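Local coordinates for encapsidation protein (Bacillus phage phi29, PDB 5HD9), which is the DNA-packaging ATPase of the phage, here its N-terminal domain of the ASCE P-loop class, which probably hydrolyses ATP to drive the viral genome into the prohead, at residues I118-N123 and L153-S158; I112-F117 and N161-F166; F18-R23 and I185-S190; R50-E55 and N123-P128. One frame throughout, in Å; residues are numbered along the deposited sequence.

Contact 1 (I118-N123 and L153-S158)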
loop_
_atom_site.group_PDB
_atom_site.type_symbol
_atom_site.label_atom_id
_atom_site.label_comp_id
_atom_site.label_asym_id
_atom_site.label_seq_id
_atom_site.Cartn_x
_atom_site.Cartn_y
_atom_site.Cartn_z
ATOM N N ILE A 118 -9.838 3.471 2.988
ATOM C CA ILE A 118 -11.245 3.644 3.334
ATOM C C ILE A 118 -11.472 5.081 3.786
ATOM O O ILE A 118 -10.785 5.560 4.691
ATOM C CB ILE A 118 -11.685 2.670 4.451
ATOM C CG1 ILE A 118 -11.558 1.220 3.976
ATOM C CG2 ILE A 118 -13.124 2.957 4.880
ATOM C CD1 ILE A 118 -11.758 0.191 5.075
ATOM N N ARG A 119 -12.419 5.772 3.155
ATOM C CA ARG A 119 -12.752 7.126 3.575
ATOM C C ARG A 119 -13.305 7.031 4.987
ATOM O O ARG A 119 -14.459 6.655 5.197
ATOM C CB ARG A 119 -13.745 7.785 2.620
ATOM C CG ARG A 119 -13.105 8.351 1.364
ATOM C CD ARG A 119 -12.128 9.489 1.667
ATOM N NE ARG A 119 -12.797 10.696 2.141
ATOM C CZ ARG A 119 -12.163 11.757 2.630
ATOM N NH1 ARG A 119 -10.839 11.763 2.726
ATOM N NH2 ARG A 119 -12.854 12.814 3.031
ATOM N N GLU A 120 -12.460 7.397 5.948
ATOM C CA GLU A 120 -12.583 6.918 7.318
ATOM C C GLU A 120 -13.063 7.987 8.289
ATOM O O GLU A 120 -12.301 8.902 8.594
ATOM C CB GLU A 120 -11.218 6.380 7.791
ATOM C CG GLU A 120 -11.123 6.029 9.291
ATOM C CD GLU A 120 -9.699 6.082 9.839
ATOM O OE1 GLU A 120 -8.798 6.622 9.157
ATOM O OE2 GLU A 120 -9.481 5.574 10.961
ATOM N N LYS A 121 -14.303 7.908 8.774
ATOM C CA LYS A 121 -15.403 7.131 8.202
ATOM C C LYS A 121 -16.316 8.175 7.591
ATOM O O LYS A 121 -17.278 7.870 6.878
ATOM C CB LYS A 121 -16.160 6.311 9.269
ATOM C CG LYS A 121 -15.391 6.064 10.567
ATOM C CD LYS A 121 -14.230 5.113 10.332
ATOM C CE LYS A 121 -14.609 3.663 10.561
ATOM N NZ LYS A 121 -14.352 3.253 11.965
ATOM N N ASP A 122 -15.958 9.425 7.876
ATOM C CA ASP A 122 -16.909 10.520 8.016
ATOM C C ASP A 122 -17.818 10.727 6.813
ATOM O O ASP A 122 -18.978 11.119 6.969
ATOM C CB ASP A 122 -16.151 11.816 8.318
ATOM C CG ASP A 122 -16.889 12.707 9.296
ATOM O OD1 ASP A 122 -18.097 12.944 9.096
ATOM O OD2 ASP A 122 -16.259 13.159 10.274
ATOM N N ASN A 123 -17.307 10.450 5.620
ATOM C CA ASN A 123 -18.088 10.674 4.415
ATOM C C ASN A 123 -17.553 9.891 3.229
ATOM O O ASN A 123 -16.343 9.810 3.017
ATOM C CB ASN A 123 -18.117 12.173 4.090
ATOM C CG ASN A 123 -18.942 12.492 2.856
ATOM O OD1 ASN A 123 -19.643 11.632 2.321
ATOM N ND2 ASN A 123 -18.871 13.742 2.406
ATOM N N LEU A 153 -4.242 -0.460 3.035
ATOM C CA LEU A 153 -4.300 -0.456 4.493
ATOM C C LEU A 153 -5.346 0.521 5.020
ATOM O O LEU A 153 -5.556 1.592 4.448
ATOM C CB LEU A 153 -2.939 -0.087 5.083
ATOM C CG LEU A 153 -1.687 -0.746 4.502
ATOM C CD1 LEU A 153 -0.455 -0.049 5.049
ATOM C CD2 LEU A 153 -1.652 -2.230 4.827
ATOM N N SER A 154 -5.984 0.155 6.127
ATOM C CA SER A 154 -6.913 1.055 6.803
ATOM C C SER A 154 -7.065 0.697 8.272
ATOM O O SER A 154 -7.044 -0.479 8.640
ATOM C CB SER A 154 -8.284 1.025 6.124
ATOM O OG SER A 154 -9.210 1.835 6.828
ATOM N N ASN A 155 -7.217 1.721 9.107
ATOM C CA ASN A 155 -7.536 1.523 10.513
ATOM C C ASN A 155 -9.022 1.240 10.669
ATOM O O ASN A 155 -9.474 0.760 11.708
ATOM C CB ASN A 155 -7.139 2.745 11.347
ATOM C CG ASN A 155 -5.680 3.132 11.174
ATOM O OD1 ASN A 155 -5.369 4.281 10.865
ATOM N ND2 ASN A 155 -4.778 2.176 11.377
ATOM N N ALA A 156 -9.780 1.545 9.621
ATOM C CA ALA A 156 -11.212 1.289 9.610
ATOM C C ALA A 156 -11.485 -0.150 9.219
ATOM O O ALA A 156 -10.584 -0.887 8.818
ATOM C CB ALA A 156 -11.916 2.234 8.655
ATOM N N VAL A 157 -12.744 -0.544 9.334
ATOM C CA VAL A 157 -13.150 -1.893 8.987
ATOM C C VAL A 157 -14.571 -1.794 8.428
ATOM O O VAL A 157 -15.492 -2.487 8.849
ATOM C CB VAL A 157 -13.019 -2.841 10.219
ATOM C CG1 VAL A 157 -13.719 -2.255 11.431
ATOM C CG2 VAL A 157 -13.488 -4.274 9.915
ATOM N N SER A 158 -14.731 -0.877 7.477
ATOM C CA SER A 158 -15.948 -0.797 6.683
ATOM C C SER A 158 -15.930 -1.926 5.669
ATOM O O SER A 158 -15.211 -1.871 4.672
ATOM C CB SER A 158 -16.066 0.554 5.980
ATOM O OG SER A 158 -17.184 0.574 5.110
HETATM O O HOH W 1 -8.728 4.331 5.749
HETATM O O HOH W 2 -6.649 4.216 8.464
#
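Ile-118 has CG1 anti to its carbonyl carbon (chi1 -63°) and CG2 anti to its backbone N, so its two branches meet different residues of 153-158. The CG1 branch ends in CD1, which lies 3.5 Å from OG of Ser-154. The other branch, CG2 of Ile-118, touches CB of Ala-156 and CB of Ser-158, each 4.0 Å away. Ser-154 holds OG anti to its own backbone N (chi1 176°). OG of Ser-154 accepts from Ala-156 N at 2.9 Å, an ST turn. The same OG is hydrogen-bonded to a water that donates to the carbonyl O of Ile-118 at 2.6 Å, so the water bridges the two segments. The methyl of Ala-156 is also met by CG of Glu-120 and by CE of Lys-121, the latter at 3.6 Å. Bends at chi2 and chi3 of Lys-121 bring CE there; a cis peptide precedes this residue. A second water accepts from Asn-155 N at 2.6 Å and donates to OE1 of Glu-120. ND2 of Asn-155 turns instead to the carbonyl O of Ala-22. The two segments are the loops that follow the neighbouring strands 109-115 and 149-153, at the C-terminal ends of central parallel strands in a P-loop NTPase fold.

Contact 2 (I112-F117 and N161-F166)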
loop_
_atom_site.group_PDB
_atom_site.type_symbol
_atom_site.label_atom_id
_atom_site.label_comp_id
_atom_site.label_asym_id
_atom_site.label_seq_id
_atom_site.Cartn_x
_atom_site.Cartn_y
_atom_site.Cartn_z
ATOM N N ILE A 112 2.679 -1.858 -4.639
ATOM C CA ILE A 112 1.921 -0.633 -4.422
ATOM C C ILE A 112 1.312 -0.671 -3.027
ATOM O O ILE A 112 0.650 -1.643 -2.663
ATOM C CB ILE A 112 0.789 -0.449 -5.458
ATOM C CG1 ILE A 112 1.361 -0.390 -6.875
ATOM C CG2 ILE A 112 -0.018 0.818 -5.152
ATOM C CD1 ILE A 112 0.318 -0.581 -7.968
ATOM N N VAL A 113 1.535 0.387 -2.254
ATOM C CA VAL A 113 0.939 0.504 -0.930
ATOM C C VAL A 113 -0.016 1.692 -0.895
ATOM O O VAL A 113 0.386 2.843 -1.054
ATOM C CB VAL A 113 2.008 0.654 0.161
ATOM C CG1 VAL A 113 1.360 0.783 1.535
ATOM C CG2 VAL A 113 2.946 -0.543 0.133
ATOM N N PHE A 114 -1.291 1.381 -0.690
ATOM C CA PHE A 114 -2.353 2.374 -0.648
ATOM C C PHE A 114 -2.833 2.497 0.790
ATOM O O PHE A 114 -3.680 1.730 1.236
ATOM C CB PHE A 114 -3.492 1.965 -1.588
ATOM C CG PHE A 114 -4.580 2.998 -1.747
ATOM C CD1 PHE A 114 -4.584 4.176 -1.010
ATOM C CD2 PHE A 114 -5.609 2.779 -2.646
ATOM C CE1 PHE A 114 -5.597 5.110 -1.169
ATOM C CE2 PHE A 114 -6.623 3.710 -2.807
ATOM C CZ PHE A 114 -6.616 4.876 -2.068
ATOM N N ASP A 115 -2.287 3.466 1.516
ATOM C CA ASP A 115 -2.606 3.610 2.928
ATOM C C ASP A 115 -3.884 4.422 3.119
ATOM O O ASP A 115 -4.172 5.338 2.343
ATOM C CB ASP A 115 -1.441 4.259 3.675
ATOM C CG ASP A 115 -1.502 4.026 5.175
ATOM O OD1 ASP A 115 -2.414 3.311 5.642
ATOM O OD2 ASP A 115 -0.624 4.548 5.893
ATOM N N GLU A 116 -4.640 4.065 4.157
ATOM C CA GLU A 116 -5.903 4.719 4.490
ATOM C C GLU A 116 -6.873 4.738 3.306
ATOM O O GLU A 116 -7.402 5.790 2.946
ATOM C CB GLU A 116 -5.638 6.141 4.985
ATOM C CG GLU A 116 -4.641 6.200 6.136
ATOM C CD GLU A 116 -4.608 7.545 6.838
ATOM O OE1 GLU A 116 -5.494 8.386 6.579
ATOM O OE2 GLU A 116 -3.688 7.759 7.655
ATOM N N PHE A 117 -7.120 3.566 2.726
ATOM C CA PHE A 117 -7.911 3.464 1.497
ATOM C C PHE A 117 -9.418 3.550 1.730
ATOM O O PHE A 117 -10.190 3.672 0.778
ATOM C CB PHE A 117 -7.588 2.156 0.770
ATOM C CG PHE A 117 -8.293 0.949 1.336
ATOM C CD1 PHE A 117 -7.778 0.278 2.433
ATOM C CD2 PHE A 117 -9.465 0.480 0.761
ATOM C CE1 PHE A 117 -8.421 -0.831 2.951
ATOM C CE2 PHE A 117 -10.113 -0.632 1.274
ATOM C CZ PHE A 117 -9.588 -1.288 2.370
ATOM N N ASN A 161 -17.248 -1.076 1.410
ATOM C CA ASN A 161 -16.574 0.054 0.789
ATOM C C ASN A 161 -16.499 -0.184 -0.718
ATOM O O ASN A 161 -16.744 -1.298 -1.177
ATOM C CB ASN A 161 -15.180 0.240 1.391
ATOM C CG ASN A 161 -14.230 -0.885 1.026
ATOM O OD1 ASN A 161 -13.679 -0.916 -0.072
ATOM N ND2 ASN A 161 -14.028 -1.811 1.955
ATOM N N PRO A 162 -16.163 0.855 -1.497
ATOM C CA PRO A 162 -16.215 0.734 -2.959
ATOM C C PRO A 162 -15.406 -0.437 -3.515
ATOM O O PRO A 162 -15.840 -1.062 -4.482
ATOM C CB PRO A 162 -15.632 2.066 -3.440
ATOM C CG PRO A 162 -15.885 3.014 -2.321
ATOM C CD PRO A 162 -15.741 2.204 -1.075
ATOM N N TYR A 163 -14.261 -0.735 -2.910
ATOM C CA TYR A 163 -13.405 -1.808 -3.402
ATOM C C TYR A 163 -14.031 -3.173 -3.140
ATOM O O TYR A 163 -14.086 -4.015 -4.034
ATOM C CB TYR A 163 -12.013 -1.710 -2.768
ATOM C CG TYR A 163 -11.272 -0.478 -3.232
ATOM C CD1 TYR A 163 -11.434 0.739 -2.587
ATOM C CD2 TYR A 163 -10.440 -0.525 -4.343
ATOM C CE1 TYR A 163 -10.775 1.871 -3.023
ATOM C CE2 TYR A 163 -9.776 0.601 -4.785
ATOM C CZ TYR A 163 -9.947 1.796 -4.122
ATOM O OH TYR A 163 -9.293 2.921 -4.562
ATOM N N PHE A 164 -14.519 -3.393 -1.924
ATOM C CA PHE A 164 -15.152 -4.665 -1.597
ATOM C C PHE A 164 -16.403 -4.865 -2.454
ATOM O O PHE A 164 -16.662 -5.963 -2.953
ATOM C CB PHE A 164 -15.514 -4.737 -0.111
ATOM C CG PHE A 164 -14.325 -4.831 0.812
ATOM C CD1 PHE A 164 -13.036 -4.617 0.351
ATOM C CD2 PHE A 164 -14.505 -5.147 2.150
ATOM C CE1 PHE A 164 -11.953 -4.705 1.209
ATOM C CE2 PHE A 164 -13.427 -5.237 3.009
ATOM C CZ PHE A 164 -12.150 -5.016 2.537
ATOM N N LEU A 165 -17.175 -3.797 -2.623
ATOM C CA LEU A 165 -18.381 -3.852 -3.439
ATOM C C LEU A 165 -18.041 -4.149 -4.896
ATOM O O LEU A 165 -18.663 -5.001 -5.528
ATOM C CB LEU A 165 -19.153 -2.536 -3.346
ATOM C CG LEU A 165 -19.744 -2.179 -1.982
ATOM C CD1 LEU A 165 -20.365 -0.793 -2.033
ATOM C CD2 LEU A 165 -20.770 -3.211 -1.544
ATOM N N PHE A 166 -17.044 -3.442 -5.418
ATOM C CA PHE A 166 -16.682 -3.547 -6.829
ATOM C C PHE A 166 -16.234 -4.967 -7.168
ATOM O O PHE A 166 -16.654 -5.534 -8.176
ATOM C CB PHE A 166 -15.580 -2.535 -7.167
ATOM C CG PHE A 166 -15.274 -2.429 -8.635
ATOM C CD1 PHE A 166 -14.423 -3.332 -9.248
ATOM C CD2 PHE A 166 -15.831 -1.416 -9.398
ATOM C CE1 PHE A 166 -14.140 -3.229 -10.598
ATOM C CE2 PHE A 166 -15.551 -1.311 -10.747
ATOM C CZ PHE A 166 -14.703 -2.218 -11.346
#
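Strand 109-115 and the loop after it meet the first turn of helix 162-167 through a buried cluster of aromatic rings. Phe-117 has CG in the crowded position between its backbone N and carbonyl carbon (chi1 80°). Its ring edge points toward the face of Tyr-163 in an offset edge-to-face pair, with centroids 5.8 Å apart and planes at 80°. CD2 of Phe-117 lies 3.9 Å from CD1 of Tyr-163. Phe-114 presents its own edge: CE2 is 3.3 Å from OH of Tyr-163, close to the plane of the Phe-114 ring. That hydroxyl is hydrogen-bonded to Glu-130. CB of Phe-117 sits over the centre of the Phe-114 ring. Asn-161 is the N-cap. Asn-161 OD1 accepts from Phe-164 N at 3.2 Å, from above the carbonyl plane, and weakly from Tyr-163 N. Asn-161 OD1 also faces the edge of Phe-117 at CE2, 3.8 Å away. ND2 bonds to Ser-158 O and lies over the Phe-164 ring. This is an N-capped helix start packed by its aromatic side chains against a central strand of an ASCE fold and the loop that follows it.

Contact 3 (F18-R23 and I185-S190); sequences FVIGAR and IEIPDS
Strands 16-19 and 183-186 run parallel here, pairing Phe-18 with Ile-185 and Val-19 with Glu-186. Glu-186 N donates to Phe-18 O at 2.8 Å, in the carbonyl plane. Ile-20 N donates to Glu-186 O at 2.9 Å, nearly along the C=O axis, with 167° at the hydrogen. Both N-H and C=O of Glu-186 are thus gripped by segment 18-23. Phe-18 and Ile-185 project from one face of the sheet, where CD1 of the Phe-18 ring meets CG1 of Ile-185 at 4.1 Å. Phe-164 covers this face, edge-to-face with Phe-18. On the face of Val-19 and Glu-186 the side chains lie side by side, pointing the same way. The extended Glu-186 chain puts OE1 3.7 Å from CG1 of Val-19; its carboxylate is held by a hydrogen bond to Tyr-4 and a salt bridge to Arg-176. Beyond the paired residues, segment 18-23 enters a loop consistent with a Walker A P-loop between strand 16-19 and helix 26-42. Gly-21 belongs to it. Ile-20 keeps CG1 in the crowded position between its backbone N and carbonyl carbon. Ile-20 CG1 touches Ile-187 CG1 at 3.7 Å, and Ile-20 CD1 reaches Ile-185 CG2. Pro-188 packs against Val-19 and Ile-20: its CG presses on CG1 of Val-19 at 3.4 Å, a tight contact, and its CD lies 3.2 Å from Ile-20 O.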
loop_
_atom_site.group_PDB
_atom_site.type_symbol
_atom_site.label_atom_id
_atom_site.label_comp_id
_atom_site.label_asym_id
_atom_site.label_seq_id
_atom_site.Cartn_x
_atom_site.Cartn_y
_atom_site.Cartn_z
ATOM N N PHE A 18 -6.069 -6.306 1.099
ATOM C CA PHE A 18 -6.672 -5.315 1.986
ATOM C C PHE A 18 -6.453 -5.708 3.446
ATOM O O PHE A 18 -6.992 -6.709 3.909
ATOM C CB PHE A 18 -8.171 -5.174 1.706
ATOM C CG PHE A 18 -8.503 -4.953 0.256
ATOM C CD1 PHE A 18 -8.766 -6.025 -0.578
ATOM C CD2 PHE A 18 -8.563 -3.673 -0.269
ATOM C CE1 PHE A 18 -9.076 -5.828 -1.911
ATOM C CE2 PHE A 18 -8.871 -3.471 -1.603
ATOM C CZ PHE A 18 -9.129 -4.553 -2.422
ATOM N N VAL A 19 -5.659 -4.917 4.165
ATOM C CA VAL A 19 -5.447 -5.132 5.593
ATOM C C VAL A 19 -6.220 -4.067 6.362
ATOM O O VAL A 19 -5.931 -2.873 6.241
ATOM C CB VAL A 19 -3.957 -5.082 5.968
ATOM C CG1 VAL A 19 -3.752 -5.573 7.393
ATOM C CG2 VAL A 19 -3.136 -5.927 4.996
ATOM N N ILE A 20 -7.206 -4.499 7.144
ATOM C CA ILE A 20 -8.145 -3.574 7.769
ATOM C C ILE A 20 -8.284 -3.822 9.267
ATOM O O ILE A 20 -7.835 -4.844 9.787
ATOM C CB ILE A 20 -9.532 -3.662 7.100
ATOM C CG1 ILE A 20 -10.145 -5.054 7.299
ATOM C CG2 ILE A 20 -9.409 -3.327 5.614
ATOM C CD1 ILE A 20 -11.551 -5.191 6.744
ATOM N N GLY A 21 -8.909 -2.872 9.954
ATOM C CA GLY A 21 -8.976 -2.898 11.403
ATOM C C GLY A 21 -7.607 -2.650 12.001
ATOM O O GLY A 21 -7.409 -2.792 13.208
ATOM N N ALA A 22 -6.658 -2.287 11.142
ATOM C CA ALA A 22 -5.272 -2.091 11.538
ATOM C C ALA A 22 -5.158 -1.011 12.599
ATOM O O ALA A 22 -5.392 0.162 12.329
ATOM C CB ALA A 22 -4.424 -1.731 10.321
ATOM N N ARG A 23 -4.799 -1.403 13.814
ATOM C CA ARG A 23 -4.620 -0.430 14.878
ATOM C C ARG A 23 -3.184 0.077 14.860
ATOM O O ARG A 23 -2.243 -0.680 14.606
ATOM C CB ARG A 23 -5.004 -1.037 16.223
ATOM C CG ARG A 23 -6.512 -1.186 16.344
ATOM C CD ARG A 23 -6.923 -2.117 17.461
ATOM N NE ARG A 23 -7.053 -1.430 18.743
ATOM C CZ ARG A 23 -6.728 -1.963 19.918
ATOM N NH1 ARG A 23 -6.231 -3.192 19.984
ATOM N NH2 ARG A 23 -6.891 -1.263 21.029
ATOM N N ILE A 185 -8.252 -10.417 2.108
ATOM C CA ILE A 185 -8.600 -9.468 3.161
ATOM C C ILE A 185 -8.067 -9.982 4.491
ATOM O O ILE A 185 -8.459 -11.061 4.943
ATOM C CB ILE A 185 -10.129 -9.245 3.260
ATOM C CG1 ILE A 185 -10.655 -8.629 1.962
ATOM C CG2 ILE A 185 -10.471 -8.334 4.447
ATOM C CD1 ILE A 185 -12.171 -8.570 1.867
ATOM N N GLU A 186 -7.171 -9.212 5.105
ATOM C CA GLU A 186 -6.626 -9.558 6.412
ATOM C C GLU A 186 -7.172 -8.629 7.488
ATOM O O GLU A 186 -7.201 -7.415 7.314
ATOM C CB GLU A 186 -5.096 -9.495 6.414
ATOM C CG GLU A 186 -4.482 -10.014 7.717
ATOM C CD GLU A 186 -2.979 -9.865 7.764
ATOM O OE1 GLU A 186 -2.436 -9.055 6.983
ATOM O OE2 GLU A 186 -2.339 -10.558 8.586
ATOM N N ILE A 187 -7.612 -9.216 8.595
ATOM C CA ILE A 187 -7.990 -8.453 9.777
ATOM C C ILE A 187 -7.048 -8.855 10.907
ATOM O O ILE A 187 -7.321 -9.803 11.641
ATOM C CB ILE A 187 -9.459 -8.694 10.174
ATOM C CG1 ILE A 187 -10.383 -8.261 9.033
ATOM C CG2 ILE A 187 -9.804 -7.910 11.433
ATOM C CD1 ILE A 187 -11.810 -8.738 9.164
ATOM N N PRO A 188 -5.914 -8.148 11.035
ATOM C CA PRO A 188 -4.917 -8.567 12.023
ATOM C C PRO A 188 -5.406 -8.412 13.456
ATOM O O PRO A 188 -6.059 -7.423 13.784
ATOM C CB PRO A 188 -3.730 -7.632 11.756
ATOM C CG PRO A 188 -3.992 -7.006 10.428
ATOM C CD PRO A 188 -5.472 -6.964 10.280
ATOM N N ASP A 189 -5.085 -9.394 14.290
ATOM C CA ASP A 189 -5.377 -9.333 15.718
ATOM C C ASP A 189 -4.072 -9.126 16.478
ATOM O O ASP A 189 -3.882 -9.655 17.574
ATOM C CB ASP A 189 -6.079 -10.614 16.181
ATOM C CG ASP A 189 -5.328 -11.872 15.776
ATOM O OD1 ASP A 189 -4.274 -12.162 16.382
ATOM O OD2 ASP A 189 -5.793 -12.573 14.854
ATOM N N SER A 190 -3.181 -8.337 15.882
ATOM C CA SER A 190 -1.799 -8.233 16.344
ATOM C C SER A 190 -1.660 -7.589 17.722
ATOM O O SER A 190 -0.781 -7.973 18.498
ATOM C CB SER A 190 -0.967 -7.446 15.322
ATOM O OG SER A 190 -1.522 -6.166 15.070
#

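Contact 4 (R50-E55 and N123-P128); sequences RRYKPE and NSNYIP
Two loops of the P-loop NTPase fold meet here at the protein surface: the one after strand 45-50 and the one leading into helix 130-141. Arg-51 reaches across with CG anti to its backbone N (chi1 176°) and its chain bent at chi3. This brings the guanidinium to the edge of the Tyr-126 ring, with the planes 89° apart. Arg-51 NH2 lies 3.3 Å from Tyr-126 CD1, near the plane of that ring, so this is not a stack. Arg-51 NH2 has its polar partners elsewhere, in a hydrogen bond to Phe-117 O and a salt bridge to Glu-130. The Arg-51 CG carries two apolar contacts: it lies over the centre of the Tyr-52 ring and touches CD1 of Ile-127 at 3.7 Å. CG1 of Ile-127 meets CE1 of Tyr-52 at 3.8 Å. Within 50-55, Glu-55 OE2 accepts from Tyr-52 N and Glu-55 OE1 forms a salt bridge with Arg-50. Asn-125 centres an inverse gamma turn. Tyr-52 OH donates to the Asn-125 carbonyl O at 2.8 Å, from above the carbonyl plane. A water donates to both Tyr-52 OH and Asn-125 OD1, each at 2.5 Å.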
loop_
_atom_site.group_PDB
_atom_site.type_symbol
_atom_site.label_atom_id
_atom_site.label_comp_id
_atom_site.label_asym_id
_atom_site.label_seq_id
_atom_site.Cartn_x
_atom_site.Cartn_y
_atom_site.Cartn_z
ATOM N N ARG A 50 -1.837 7.636 -1.824
ATOM C CA ARG A 50 -2.846 8.199 -0.941
ATOM C C ARG A 50 -3.922 8.797 -1.838
ATOM O O ARG A 50 -3.649 9.130 -2.988
ATOM C CB ARG A 50 -2.243 9.248 -0.005
ATOM C CG ARG A 50 -1.142 8.706 0.907
ATOM C CD ARG A 50 -1.683 7.688 1.902
ATOM N NE ARG A 50 -2.634 8.298 2.830
ATOM C CZ ARG A 50 -2.318 8.791 4.025
ATOM N NH1 ARG A 50 -1.067 8.747 4.473
ATOM N NH2 ARG A 50 -3.262 9.333 4.780
ATOM N N ARG A 51 -5.142 8.913 -1.329
ATOM C CA ARG A 51 -6.263 9.340 -2.157
ATOM C C ARG A 51 -6.118 10.785 -2.619
ATOM O O ARG A 51 -6.231 11.079 -3.813
ATOM C CB ARG A 51 -7.578 9.170 -1.398
ATOM C CG ARG A 51 -8.796 9.674 -2.154
ATOM C CD ARG A 51 -10.083 9.244 -1.475
ATOM N NE ARG A 51 -10.281 7.801 -1.589
ATOM C CZ ARG A 51 -9.978 6.909 -0.648
ATOM N NH1 ARG A 51 -9.473 7.288 0.520
ATOM N NH2 ARG A 51 -10.190 5.622 -0.880
ATOM N N TYR A 52 -5.863 11.681 -1.669
ATOM C CA TYR A 52 -5.811 13.110 -1.954
ATOM C C TYR A 52 -4.451 13.719 -1.613
ATOM O O TYR A 52 -3.716 13.203 -0.772
ATOM C CB TYR A 52 -6.919 13.836 -1.189
ATOM C CG TYR A 52 -8.314 13.441 -1.622
ATOM C CD1 TYR A 52 -8.709 13.563 -2.947
ATOM C CD2 TYR A 52 -9.240 12.965 -0.703
ATOM C CE1 TYR A 52 -9.983 13.207 -3.349
ATOM C CE2 TYR A 52 -10.516 12.607 -1.096
ATOM C CZ TYR A 52 -10.882 12.730 -2.420
ATOM O OH TYR A 52 -12.152 12.375 -2.817
ATOM N N LYS A 53 -4.140 14.827 -2.274
ATOM C CA LYS A 53 -2.856 15.509 -2.119
ATOM C C LYS A 53 -2.486 15.901 -0.682
ATOM O O LYS A 53 -1.330 15.751 -0.288
ATOM C CB LYS A 53 -2.836 16.765 -2.995
ATOM C CG LYS A 53 -2.842 16.465 -4.480
ATOM C CD LYS A 53 -2.696 17.731 -5.301
ATOM C CE LYS A 53 -1.950 17.459 -6.595
ATOM N NZ LYS A 53 -1.858 18.661 -7.474
ATOM N N PRO A 54 -3.445 16.429 0.102
ATOM C CA PRO A 54 -3.061 16.828 1.462
ATOM C C PRO A 54 -2.559 15.674 2.322
ATOM O O PRO A 54 -1.832 15.901 3.290
ATOM C CB PRO A 54 -4.363 17.402 2.035
ATOM C CG PRO A 54 -5.436 16.801 1.200
ATOM C CD PRO A 54 -4.854 16.754 -0.167
ATOM N N GLU A 55 -2.938 14.452 1.967
ATOM C CA GLU A 55 -2.500 13.274 2.704
ATOM C C GLU A 55 -1.009 13.021 2.491
ATOM O O GLU A 55 -0.396 12.225 3.206
ATOM C CB GLU A 55 -3.319 12.055 2.281
ATOM C CG GLU A 55 -4.818 12.264 2.414
ATOM C CD GLU A 55 -5.609 10.996 2.180
ATOM O OE1 GLU A 55 -5.484 10.055 2.992
ATOM O OE2 GLU A 55 -6.359 10.942 1.184
ATOM N N ASN A 123 -17.307 10.450 5.620
ATOM C CA ASN A 123 -18.088 10.674 4.415
ATOM C C ASN A 123 -17.553 9.891 3.229
ATOM O O ASN A 123 -16.343 9.810 3.017
ATOM C CB ASN A 123 -18.117 12.173 4.090
ATOM C CG ASN A 123 -18.942 12.492 2.856
ATOM O OD1 ASN A 123 -19.643 11.632 2.321
ATOM N ND2 ASN A 123 -18.871 13.742 2.406
ATOM N N SER A 124 -18.467 9.328 2.446
ATOM C CA SER A 124 -18.101 8.604 1.239
ATOM C C SER A 124 -17.637 9.581 0.159
ATOM O O SER A 124 -18.201 9.643 -0.935
ATOM C CB SER A 124 -19.277 7.758 0.742
ATOM O OG SER A 124 -19.412 6.577 1.516
ATOM N N ASN A 125 -16.608 10.354 0.493
ATOM C CA ASN A 125 -15.974 11.261 -0.448
ATOM C C ASN A 125 -14.857 10.515 -1.171
ATOM O O ASN A 125 -13.682 10.877 -1.090
ATOM C CB ASN A 125 -15.444 12.502 0.278
ATOM C CG ASN A 125 -14.729 13.472 -0.650
ATOM O OD1 ASN A 125 -15.012 13.530 -1.847
ATOM N ND2 ASN A 125 -13.790 14.234 -0.098
ATOM N N TYR A 126 -15.237 9.439 -1.850
ATOM C CA TYR A 126 -14.316 8.721 -2.716
ATOM C C TYR A 126 -14.244 9.440 -4.053
ATOM O O TYR A 126 -15.134 10.218 -4.400
ATOM C CB TYR A 126 -14.764 7.271 -2.923
ATOM C CG TYR A 126 -14.672 6.404 -1.688
ATOM C CD1 TYR A 126 -13.487 5.758 -1.361
ATOM C CD2 TYR A 126 -15.770 6.223 -0.859
ATOM C CE1 TYR A 126 -13.397 4.959 -0.238
ATOM C CE2 TYR A 126 -15.690 5.429 0.267
ATOM C CZ TYR A 126 -14.501 4.798 0.572
ATOM O OH TYR A 126 -14.408 4.003 1.693
ATOM N N ILE A 127 -13.182 9.180 -4.802
ATOM C CA ILE A 127 -13.051 9.719 -6.147
ATOM C C ILE A 127 -14.064 9.010 -7.052
ATOM O O ILE A 127 -14.317 7.820 -6.880
ATOM C CB ILE A 127 -11.607 9.543 -6.674
ATOM C CG1 ILE A 127 -10.641 10.383 -5.834
ATOM C CG2 ILE A 127 -11.498 9.948 -8.136
ATOM C CD1 ILE A 127 -9.207 9.903 -5.873
ATOM N N PRO A 128 -14.684 9.744 -7.992
ATOM C CA PRO A 128 -15.585 9.050 -8.924
ATOM C C PRO A 128 -14.863 7.982 -9.743
ATOM O O PRO A 128 -13.812 8.262 -10.319
ATOM C CB PRO A 128 -16.113 10.174 -9.829
ATOM C CG PRO A 128 -15.342 11.414 -9.466
ATOM C CD PRO A 128 -14.792 11.208 -8.097
HETATM O O HOH W 3 -13.433 14.439 -3.568
#

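How the contacts relate
From the N terminus, strand 16-19 and the start of the probable P-loop open contact 3. It closes only at residues 185-190, joins strand 16-19 to strand 183-186, and encloses all the others. Contact 4 opens next at residues 50-55 and closes at 123-128. Contact 2 opens at 112-117, before contact 4 has closed, so these two cross. Contact 1 opens at 118-123, also crosses contact 4, shares Asn-123 with it, and closes at 153-158 inside the loop of contact 2. Contacts 1, 2 and 4 touch one another, tying the loops after strands 45-50, 109-115 and 149-153 to helix 162-167. Contacts 1 and 2 also touch contact 3; contacts 3 and 4 stay about 9 Å apart at their nearest atoms.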